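PDB 6I9A: Lys-gingipain catalytic subunit from Porphyromonas gingivalis, which cleaves proteins after lysine residues as a secreted cysteine endopeptidase and may act as a virulence factor in periodontal disease. Local coordinates for residues K240-Q253 with E270-S283. Residues are numbered along the deposited sequence; the frame is centred on the assembly and turned at random.
With H8E (benzyl-N-[(2S)-1-[[(3S)-7-amino-1-(benzylamino)-1,2-dioxoheptan-3-yl]amino]-5-(2-methyl-2-phenylhydrazinyl)-1,5-dioxopentan-2-yl]carbamate), chain I.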
ATOM      1  N   LYS A 240      17.425  -0.304  -0.057  1.00 10.34           N
ATOM      2  CA  LYS A 240      16.796  -1.424  -0.768  1.00 10.07           C
ATOM      3  C   LYS A 240      15.510  -1.828  -0.059  1.00  9.70           C
ATOM      4  O   LYS A 240      15.387  -2.928   0.513  1.00 10.64           O
ATOM      5  CB  LYS A 240      17.798  -2.590  -0.846  1.00 11.24           C
ATOM      6  CG  LYS A 240      19.002  -2.249  -1.774  1.00 12.18           C
ATOM      7  CD  LYS A 240      20.008  -3.397  -1.809  1.00 12.71           C
ATOM      8  CE  LYS A 240      20.710  -3.618  -0.496  1.00 14.81           C
ATOM      9  NZ  LYS A 240      21.974  -4.458  -0.610  1.00 22.49           N
ATOM     10  N   TYR A 241      14.528  -0.907  -0.079  1.00  9.90           N
ATOM     11  CA  TYR A 241      13.337  -1.072   0.732  1.00  9.21           C
ATOM     12  C   TYR A 241      12.267  -1.848   0.011  1.00  8.88           C
ATOM     13  O   TYR A 241      12.001  -1.690  -1.170  1.00  9.81           O
ATOM     14  CB  TYR A 241      12.814   0.312   1.197  1.00  9.95           C
ATOM     15  CG  TYR A 241      13.959   1.109   1.789  1.00 10.40           C
ATOM     16  CD1 TYR A 241      14.742   0.582   2.816  1.00 10.49           C
ATOM     17  CD2 TYR A 241      14.336   2.326   1.233  1.00 10.16           C
ATOM     18  CE1 TYR A 241      15.877   1.253   3.272  1.00 11.14           C
ATOM     19  CE2 TYR A 241      15.465   3.028   1.708  1.00 11.47           C
ATOM     20  CZ  TYR A 241      16.227   2.477   2.726  1.00 11.68           C
ATOM     21  OH  TYR A 241      17.366   3.086   3.210  1.00 12.11           O
ATOM     22  N   PHE A 242      11.561  -2.696   0.790  1.00  9.27           N
ATOM     23  CA  PHE A 242      10.575  -3.617   0.219  1.00  8.98           C
ATOM     24  C   PHE A 242       9.157  -3.393   0.756  1.00  8.84           C
ATOM     25  O   PHE A 242       8.945  -2.766   1.815  1.00  9.00           O
ATOM     26  CB  PHE A 242      11.033  -5.091   0.447  1.00  9.18           C
ATOM     27  CG  PHE A 242      11.461  -5.427   1.868  1.00  9.10           C
ATOM     28  CD1 PHE A 242      10.523  -5.667   2.877  1.00  9.55           C
ATOM     29  CD2 PHE A 242      12.812  -5.576   2.172  1.00 10.26           C
ATOM     30  CE1 PHE A 242      10.947  -5.959   4.170  1.00  9.83           C
ATOM     31  CE2 PHE A 242      13.223  -5.890   3.447  1.00 11.01           C
ATOM     32  CZ  PHE A 242      12.310  -6.107   4.429  1.00 10.15           C
ATOM     33  N   LEU A 243       8.208  -4.008   0.040  1.00  8.42           N
ATOM     34  CA  LEU A 243       6.875  -4.280   0.586  1.00  8.48           C
ATOM     35  C   LEU A 243       6.942  -5.693   1.179  1.00  8.11           C
ATOM     36  O   LEU A 243       7.453  -6.609   0.515  1.00  8.72           O
ATOM     37  CB  LEU A 243       5.872  -4.270  -0.573  1.00  8.74           C
ATOM     38  CG  LEU A 243       4.481  -4.851  -0.233  1.00  9.07           C
ATOM     39  CD1 LEU A 243       3.762  -4.069   0.874  1.00  9.92           C
ATOM     40  CD2 LEU A 243       3.605  -4.868  -1.471  1.00 10.40           C
ATOM     41  N   ALA A 244       6.469  -5.867   2.414  1.00  8.06           N
ATOM     42  CA  ALA A 244       6.381  -7.220   2.993  1.00  8.03           C
ATOM     43  C   ALA A 244       4.928  -7.510   3.297  1.00  8.16           C
ATOM     44  O   ALA A 244       4.166  -6.615   3.734  1.00  8.05           O
ATOM     45  CB  ALA A 244       7.240  -7.324   4.233  1.00 10.16           C
ATOM     46  N   ILE A 245       4.559  -8.775   3.101  1.00  7.97           N
ATOM     47  CA  ILE A 245       3.173  -9.253   3.389  1.00  7.82           C
ATOM     48  C   ILE A 245       3.302 -10.506   4.241  1.00  8.23           C
ATOM     49  O   ILE A 245       3.934 -11.509   3.821  1.00  8.33           O
ATOM     50  CB  ILE A 245       2.401  -9.551   2.094  1.00  8.27           C
ATOM     51  CG1 ILE A 245       2.330  -8.278   1.235  1.00  9.40           C
ATOM     52  CG2 ILE A 245       0.992 -10.088   2.443  1.00  8.93           C
ATOM     53  CD1 ILE A 245       1.481  -8.426  -0.029  1.00  9.54           C
ATOM     54  N   GLY A 246       2.732 -10.454   5.436  1.00  8.09           N
ATOM     55  CA  GLY A 246       2.673 -11.606   6.338  1.00  8.49           C
ATOM     56  C   GLY A 246       1.256 -12.172   6.325  1.00  8.13           C
ATOM     57  O   GLY A 246       0.335 -11.567   6.894  1.00  8.42           O
ATOM     58  N   ASN A 247       1.059 -13.248   5.553  1.00  8.10           N
ATOM     59  CA  ASN A 247      -0.222 -13.978   5.569  1.00  8.16           C
ATOM     60  C   ASN A 247      -0.136 -15.007   6.696  1.00  7.91           C
ATOM     61  O   ASN A 247       0.299 -16.161   6.510  1.00  8.75           O
ATOM     62  CB  ASN A 247      -0.496 -14.617   4.231  1.00  8.46           C
ATOM     63  CG  ASN A 247      -0.716 -13.604   3.122  1.00  8.60           C
ATOM     64  OD1 ASN A 247       0.029 -13.536   2.142  1.00  8.39           O
ATOM     65  ND2 ASN A 247      -1.761 -12.776   3.279  1.00  8.90           N
ATOM     66  N   CYS A 248      -0.429 -14.519   7.910  1.00  8.37           N
ATOM     67  CA  CYS A 248      -0.154 -15.236   9.170  1.00  9.02           C
ATOM     68  C   CYS A 248      -0.853 -14.515  10.289  1.00  9.31           C
ATOM     69  O   CYS A 248      -1.313 -13.373  10.131  1.00  9.13           O
ATOM     70  CB  CYS A 248       1.350 -15.356   9.443  1.00  9.25           C
ATOM     71  SG  CYS A 248       2.225 -13.771   9.521  1.00 10.13           S
ATOM     72  N   CYS A 249      -0.896 -15.100  11.466  1.00  9.07           N
ATOM     73  CA  CYS A 249      -1.512 -14.448  12.617  1.00  9.05           C
ATOM     74  C   CYS A 249      -0.746 -13.236  13.097  1.00  8.48           C
ATOM     75  O   CYS A 249       0.489 -13.220  13.044  1.00  9.99           O
ATOM     76  CB  CYS A 249      -1.581 -15.449  13.785  1.00  9.64           C
ATOM     77  SG  CYS A 249      -2.646 -16.898  13.457  1.00  9.76           S
ATOM     78  N   ILE A 250      -1.502 -12.249  13.573  1.00  8.34           N
ATOM     79  CA  ILE A 250      -1.254 -11.202  14.573  1.00  8.40           C
ATOM     80  C   ILE A 250       0.017 -10.340  14.402  1.00  8.52           C
ATOM     81  O   ILE A 250       0.215  -9.478  15.279  1.00  9.05           O
ATOM     82  CB  ILE A 250      -1.335 -11.778  16.021  1.00  9.05           C
ATOM     83  CG1 ILE A 250      -0.253 -12.838  16.313  1.00  9.98           C
ATOM     84  CG2 ILE A 250      -2.755 -12.343  16.257  1.00  9.63           C
ATOM     85  CD1 ILE A 250      -0.332 -13.402  17.771  1.00 11.97           C
ATOM     86  N   THR A 251       0.767 -10.439  13.292  1.00  8.99           N
ATOM     87  CA  THR A 251       1.943  -9.579  13.149  1.00  9.34           C
ATOM     88  C   THR A 251       1.611  -8.106  12.988  1.00  8.88           C
ATOM     89  O   THR A 251       2.535  -7.286  13.152  1.00 10.36           O
ATOM     90  CB  THR A 251       2.755 -10.012  11.950  1.00  8.79           C
ATOM     91  OG1 THR A 251       2.020  -9.828  10.732  1.00  9.17           O
ATOM     92  CG2 THR A 251       3.319 -11.426  12.060  1.00  9.89           C
ATOM     93  N   ALA A 252       0.346  -7.759  12.683  1.00  9.24           N
ATOM     94  CA  ALA A 252      -0.060  -6.354  12.556  1.00  9.28           C
ATOM     95  C   ALA A 252      -0.958  -5.994  13.713  1.00  8.93           C
ATOM     96  O   ALA A 252      -1.766  -5.072  13.601  1.00  9.63           O
ATOM     97  CB  ALA A 252      -0.732  -6.117  11.206  1.00  9.75           C
ATOM     98  N   GLN A 253      -0.801  -6.632  14.880  1.00  9.86           N
ATOM     99  CA  GLN A 253      -1.635  -6.285  16.078  1.00  9.84           C
ATOM    100  C   GLN A 253      -0.994  -5.059  16.730  1.00  9.86           C
ATOM    101  O   GLN A 253      -0.225  -5.139  17.693  1.00 10.47           O
ATOM    102  CB  GLN A 253      -1.690  -7.480  17.019  1.00 10.54           C
ATOM    103  CG  GLN A 253      -2.867  -7.318  18.007  1.00 10.83           C
ATOM    104  CD  GLN A 253      -3.019  -8.531  18.872  1.00 10.87           C
ATOM    105  OE1 GLN A 253      -2.722  -8.505  20.097  1.00 12.29           O
ATOM    106  NE2 GLN A 253      -3.496  -9.600  18.279  1.00 11.21           N
ATOM    107  N   GLU A 270      16.519   3.152   7.629  1.00 11.51           N
ATOM    108  CA  GLU A 270      17.376   2.786   6.489  1.00 12.59           C
ATOM    109  C   GLU A 270      17.567   1.275   6.382  1.00 11.32           C
ATOM    110  O   GLU A 270      18.614   0.783   5.962  1.00 12.70           O
ATOM    111  CB  GLU A 270      18.738   3.527   6.566  1.00 14.82           C
ATOM    112  CG  GLU A 270      18.559   5.046   6.392  1.00 17.70           C
ATOM    113  CD  GLU A 270      19.815   5.877   6.556  1.00 23.98           C
ATOM    114  OE1 GLU A 270      20.845   5.328   6.988  1.00 29.03           O
ATOM    115  OE2 GLU A 270      19.760   7.082   6.234  1.00 33.55           O
ATOM    116  N   LYS A 271      16.487   0.556   6.665  1.00 10.94           N
ATOM    117  CA  LYS A 271      16.439  -0.902   6.506  1.00 10.74           C
ATOM    118  C   LYS A 271      14.966  -1.284   6.555  1.00  9.84           C
ATOM    119  O   LYS A 271      14.113  -0.452   6.845  1.00 10.69           O
ATOM    120  CB  LYS A 271      17.296  -1.584   7.585  1.00 11.64           C
ATOM    121  CG  LYS A 271      16.702  -1.423   8.985  1.00 11.37           C
ATOM    122  CD  LYS A 271      17.602  -1.941  10.135  1.00 12.03           C
ATOM    123  CE  LYS A 271      18.898  -1.178  10.332  1.00 13.22           C
ATOM    124  NZ  LYS A 271      18.685   0.148  10.997  1.00 17.90           N
ATOM    125  N   GLY A 272      14.695  -2.560   6.354  1.00  9.54           N
ATOM    126  CA  GLY A 272      13.302  -3.013   6.428  1.00  9.82           C
ATOM    127  C   GLY A 272      12.454  -2.532   5.254  1.00  9.15           C
ATOM    128  O   GLY A 272      12.900  -2.444   4.095  1.00 10.00           O
ATOM    129  N   ALA A 273      11.163  -2.294   5.571  1.00  9.19           N
ATOM    130  CA  ALA A 273      10.115  -2.074   4.573  1.00  9.56           C
ATOM    131  C   ALA A 273       9.645  -0.638   4.484  1.00  8.98           C
ATOM    132  O   ALA A 273       9.713   0.095   5.473  1.00 10.29           O
ATOM    133  CB  ALA A 273       8.897  -2.951   5.002  1.00  9.59           C
ATOM    134  N   TYR A 274       9.048  -0.283   3.330  1.00  8.99           N
ATOM    135  CA  TYR A 274       8.309   0.986   3.250  1.00  9.19           C
ATOM    136  C   TYR A 274       6.814   0.788   3.550  1.00  9.25           C
ATOM    137  O   TYR A 274       6.119   1.757   3.861  1.00  9.19           O
ATOM    138  CB  TYR A 274       8.494   1.646   1.875  1.00  9.37           C
ATOM    139  CG  TYR A 274       7.962   0.839   0.719  1.00  8.91           C
ATOM    140  CD1 TYR A 274       6.595   0.806   0.439  1.00  9.20           C
ATOM    141  CD2 TYR A 274       8.811   0.071  -0.080  1.00  9.42           C
ATOM    142  CE1 TYR A 274       6.099   0.077  -0.642  1.00  9.49           C
ATOM    143  CE2 TYR A 274       8.316  -0.671  -1.163  1.00  9.31           C
ATOM    144  CZ  TYR A 274       6.955  -0.700  -1.405  1.00  9.40           C
ATOM    145  OH  TYR A 274       6.421  -1.394  -2.452  1.00  9.93           O
ATOM    146  N   ALA A 275       6.326  -0.462   3.528  1.00  8.49           N
ATOM    147  CA  ALA A 275       4.929  -0.771   3.855  1.00  8.42           C
ATOM    148  C   ALA A 275       4.884  -2.241   4.207  1.00  8.60           C
ATOM    149  O   ALA A 275       5.682  -3.064   3.741  1.00  8.56           O
ATOM    150  CB  ALA A 275       4.007  -0.476   2.691  1.00  9.87           C
ATOM    151  N   TYR A 276       3.874  -2.570   5.020  1.00  8.31           N
ATOM    152  CA  TYR A 276       3.602  -3.950   5.486  1.00  7.96           C
ATOM    153  C   TYR A 276       2.134  -4.193   5.439  1.00  7.62           C
ATOM    154  O   TYR A 276       1.337  -3.356   5.866  1.00  8.68           O
ATOM    155  CB  TYR A 276       4.102  -4.115   6.923  1.00  8.82           C
ATOM    156  CG  TYR A 276       3.965  -5.543   7.418  1.00  8.52           C
ATOM    157  CD1 TYR A 276       4.807  -6.545   6.943  1.00  9.17           C
ATOM    158  CD2 TYR A 276       2.975  -5.896   8.330  1.00  9.39           C
ATOM    159  CE1 TYR A 276       4.695  -7.864   7.388  1.00  8.47           C
ATOM    160  CE2 TYR A 276       2.863  -7.220   8.792  1.00  9.07           C
ATOM    161  CZ  TYR A 276       3.726  -8.195   8.305  1.00  8.45           C
ATOM    162  OH  TYR A 276       3.644  -9.496   8.706  1.00  9.15           O
ATOM    163  N   ILE A 277       1.762  -5.368   4.912  1.00  7.78           N
ATOM    164  CA  ILE A 277       0.370  -5.828   4.997  1.00  7.55           C
ATOM    165  C   ILE A 277       0.341  -7.058   5.896  1.00  7.66           C
ATOM    166  O   ILE A 277       1.119  -8.002   5.665  1.00  8.41           O
ATOM    167  CB  ILE A 277      -0.193  -6.212   3.596  1.00  7.72           C
ATOM    168  CG1 ILE A 277      -0.297  -4.945   2.718  1.00  9.05           C
ATOM    169  CG2 ILE A 277      -1.578  -6.859   3.767  1.00  9.12           C
ATOM    170  CD1 ILE A 277      -0.462  -5.272   1.230  1.00  8.98           C
ATOM    171  N   GLY A 278      -0.494  -7.047   6.912  1.00  7.58           N
ATOM    172  CA  GLY A 278      -0.630  -8.208   7.765  1.00  8.18           C
ATOM    173  C   GLY A 278      -1.910  -8.116   8.554  1.00  7.99           C
ATOM    174  O   GLY A 278      -2.718  -7.177   8.393  1.00  8.70           O
ATOM    175  N   SER A 279      -2.104  -9.082   9.434  1.00  8.02           N
ATOM    176  CA  SER A 279      -3.347  -9.238  10.185  1.00  8.14           C
ATOM    177  C   SER A 279      -3.172  -8.866  11.644  1.00  8.91           C
ATOM    178  O   SER A 279      -2.185  -9.226  12.283  1.00  9.04           O
ATOM    179  CB  SER A 279      -3.782 -10.694  10.111  1.00  8.50           C
ATOM    180  OG  SER A 279      -5.033 -10.885  10.768  1.00  8.70           O
ATOM    181  N   SER A 280      -4.146  -8.094  12.176  1.00  8.26           N
ATOM    182  CA  SER A 280      -4.164  -7.771  13.605  1.00  8.45           C
ATOM    183  C   SER A 280      -4.572  -8.999  14.472  1.00  8.74           C
ATOM    184  O   SER A 280      -3.860  -9.319  15.417  1.00  9.36           O
ATOM    185  CB  SER A 280      -5.080  -6.566  13.808  1.00  8.96           C
ATOM    186  OG  SER A 280      -5.295  -6.397  15.198  1.00  9.56           O
ATOM    187  N   PRO A 281      -5.648  -9.722  14.131  1.00  8.61           N
ATOM    188  CA  PRO A 281      -6.001 -10.952  14.871  1.00  8.63           C
ATOM    189  C   PRO A 281      -5.340 -12.149  14.181  1.00  9.62           C
ATOM    190  O   PRO A 281      -4.516 -12.026  13.243  1.00  8.99           O
ATOM    191  CB  PRO A 281      -7.502 -11.005  14.709  1.00  9.12           C
ATOM    192  CG  PRO A 281      -7.701 -10.567  13.251  1.00  8.56           C
ATOM    193  CD  PRO A 281      -6.715  -9.391  13.155  1.00  8.99           C
ATOM    194  N   ASN A 282      -5.731 -13.349  14.579  1.00  9.33           N
ATOM    195  CA  ASN A 282      -5.296 -14.543  13.853  1.00  9.17           C
ATOM    196  C   ASN A 282      -5.758 -14.483  12.418  1.00  8.55           C
ATOM    197  O   ASN A 282      -6.855 -13.966  12.137  1.00  9.00           O
ATOM    198  CB  ASN A 282      -5.913 -15.797  14.514  1.00 10.54           C
ATOM    199  CG  ASN A 282      -5.390 -16.027  15.914  1.00 11.53           C
ATOM    200  OD1 ASN A 282      -4.392 -15.457  16.335  1.00 12.54           O
ATOM    201  ND2 ASN A 282      -6.050 -16.919  16.660  1.00 14.81           N
ATOM    202  N   SER A 283      -4.976 -15.020  11.506  1.00  8.85           N
ATOM    203  CA  SER A 283      -5.454 -15.244  10.146  1.00  8.50           C
ATOM    204  C   SER A 283      -5.735 -16.732   9.995  1.00  8.09           C
ATOM    205  O   SER A 283      -5.401 -17.507  10.906  1.00  8.71           O
ATOM    206  CB  SER A 283      -4.509 -14.703   9.066  1.00  9.25           C
ATOM    207  OG  SER A 283      -3.370 -15.542   8.942  1.00  9.68           O
TER
HETATM  208  CAQ H8E I 707       2.464 -18.272  17.173  1.00 20.28           C
HETATM  209  CAK H8E I 707       3.836 -18.462  17.443  1.00 18.43           C
HETATM  210  CAH H8E I 707       4.480 -19.617  16.997  1.00 19.32           C
HETATM  211  CAL H8E I 707       3.790 -20.605  16.300  1.00 20.57           C
HETATM  212  CAR H8E I 707       2.439 -20.397  16.067  1.00 18.16           C
HETATM  213  CBO H8E I 707       1.764 -19.245  16.445  1.00 14.67           C
HETATM  214  CBA H8E I 707       0.379 -19.159  16.196  1.00 15.53           C
HETATM  215  NBE H8E I 707       0.064 -18.615  14.864  1.00 12.14           N
HETATM  216  CBL H8E I 707      -1.032 -18.996  14.151  1.00 11.20           C
HETATM  217  OAE H8E I 707      -1.769 -19.912  14.537  1.00 11.81           O
HETATM  218  CBN H8E I 707      -1.283 -18.236  12.852  1.00 10.10           C
HETATM  219  OAG H8E I 707      -0.256 -17.634  12.409  1.00  9.44           O
HETATM  220  CBS H8E I 707      -2.061 -19.105  11.815  1.00 10.83           C
HETATM  221  CBB H8E I 707      -1.912 -18.603  10.374  1.00  9.31           C
HETATM  222  CAY H8E I 707      -2.577 -19.526   9.349  1.00  9.80           C
HETATM  223  CAX H8E I 707      -2.681 -18.945   7.935  1.00  9.26           C
HETATM  224  CAW H8E I 707      -1.330 -18.892   7.232  1.00  9.00           C
HETATM  225  NAB H8E I 707      -1.518 -18.350   5.853  1.00  9.40           N
HETATM  226  NBG H8E I 707      -3.484 -19.263  12.144  1.00  9.43           N
HETATM  227  C   H8E I 707      -4.117 -20.413  12.372  1.00  9.80           C
HETATM  228  O   H8E I 707      -3.600 -21.522  12.394  1.00 10.46           O
HETATM  229  CA  H8E I 707      -5.563 -20.213  12.807  1.00  9.80           C
HETATM  230  N   H8E I 707      -6.390 -21.390  12.556  1.00  9.55           N
HETATM  231  CBK H8E I 707      -6.705 -21.805  11.303  1.00 10.08           C
HETATM  232  OAD H8E I 707      -6.182 -21.252  10.325  1.00 10.68           O
HETATM  233  OBI H8E I 707      -7.539 -22.773  11.238  1.00 11.62           O
HETATM  234  CBD H8E I 707      -7.868 -23.350   9.922  1.00 15.77           C
HETATM  235  CBP H8E I 707      -8.632 -24.589  10.066  1.00 13.89           C
HETATM  236  CAS H8E I 707     -10.021 -24.620   9.941  1.00 16.27           C
HETATM  237  CAM H8E I 707     -10.786 -25.821  10.057  1.00 17.05           C
HETATM  238  CAI H8E I 707     -10.058 -26.979  10.382  1.00 15.85           C
HETATM  239  CAN H8E I 707      -8.685 -26.930  10.572  1.00 15.45           C
HETATM  240  CAT H8E I 707      -7.961 -25.761  10.417  1.00 15.69           C
HETATM  241  CB  H8E I 707      -5.604 -19.887  14.309  1.00 10.11           C
HETATM  242  CG  H8E I 707      -4.991 -21.004  15.195  1.00 10.92           C
HETATM  243  CD  H8E I 707      -4.712 -20.503  16.581  1.00 11.85           C
HETATM  244  OE1 H8E I 707      -5.606 -20.469  17.427  1.00 14.42           O
HETATM  245  NE2 H8E I 707      -3.451 -20.055  16.729  0.54 12.45           N
HETATM  246  NBT H8E I 707      -3.019 -19.395  17.890  0.54 13.62           N
HETATM  247  CAA H8E I 707      -2.579 -18.001  17.615  0.54 13.60           C
HETATM  248  CBQ H8E I 707      -2.354 -20.233  18.837  0.54 14.50           C
HETATM  249  CAU H8E I 707      -1.404 -19.726  19.738  0.54 16.51           C
HETATM  250  CAO H8E I 707      -0.818 -20.560  20.686  0.54 19.23           C
HETATM  251  CAJ H8E I 707      -1.162 -21.904  20.740  0.54 18.96           C
HETATM  252  CAP H8E I 707      -2.067 -22.432  19.830  0.54 17.97           C
HETATM  253  CAV H8E I 707      -2.679 -21.594  18.894  0.54 15.40           C
HETATM  254  O   HOH W   1      -0.032 -11.024   9.609  1.00  8.91           O
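A parallel beta-alpha-beta unit of the C25 peptidase domain brings strand 242-247 beside strand 275-279; the loop leaving strand 242-247 carries the nucleophile Cys249, and the segment after strand 275-279 adds Asn282 and Ser283 to the pocket. A beta bulge between Phe242 and Leu243 shifts the register by one, after which Ala244 N donates to Ala275 O, Ile277 N to Ala244 O and Gly246 N to Ile277 O. On one face Ile245 and Ile277 lie side by side, their CD1 atoms 3.9 Å apart. On the other, chi1 of -175° swings the Tyr276 ring across the neighbouring strand, with Ala244 CB at its edge (3.7 Å from CD1), and its OH donates to Thr251 OG1 at 2.6 Å, in the ring plane. Thr251 OG1 in turn donates to a water that also accepts from Ser279 N and donates to Gly246 O and Cys248 O, tying the catalytic loop to both strands. Farther on, Pro281 O accepts hydrogen bonds from Ile250 N and Ser279 OG, which arrive from opposite faces of its carbonyl plane, while Gln253 NE2 meets Ser280 O almost straight (169°). In the inhibitor-binding pocket Asn282 CB packs 3.6 Å from Cys249 SG, and Ser283 O accepts NBG. Cys249 SG is bonded covalently to inhibitor CBN, and Cys249 N donates to OAG at 2.8 Å.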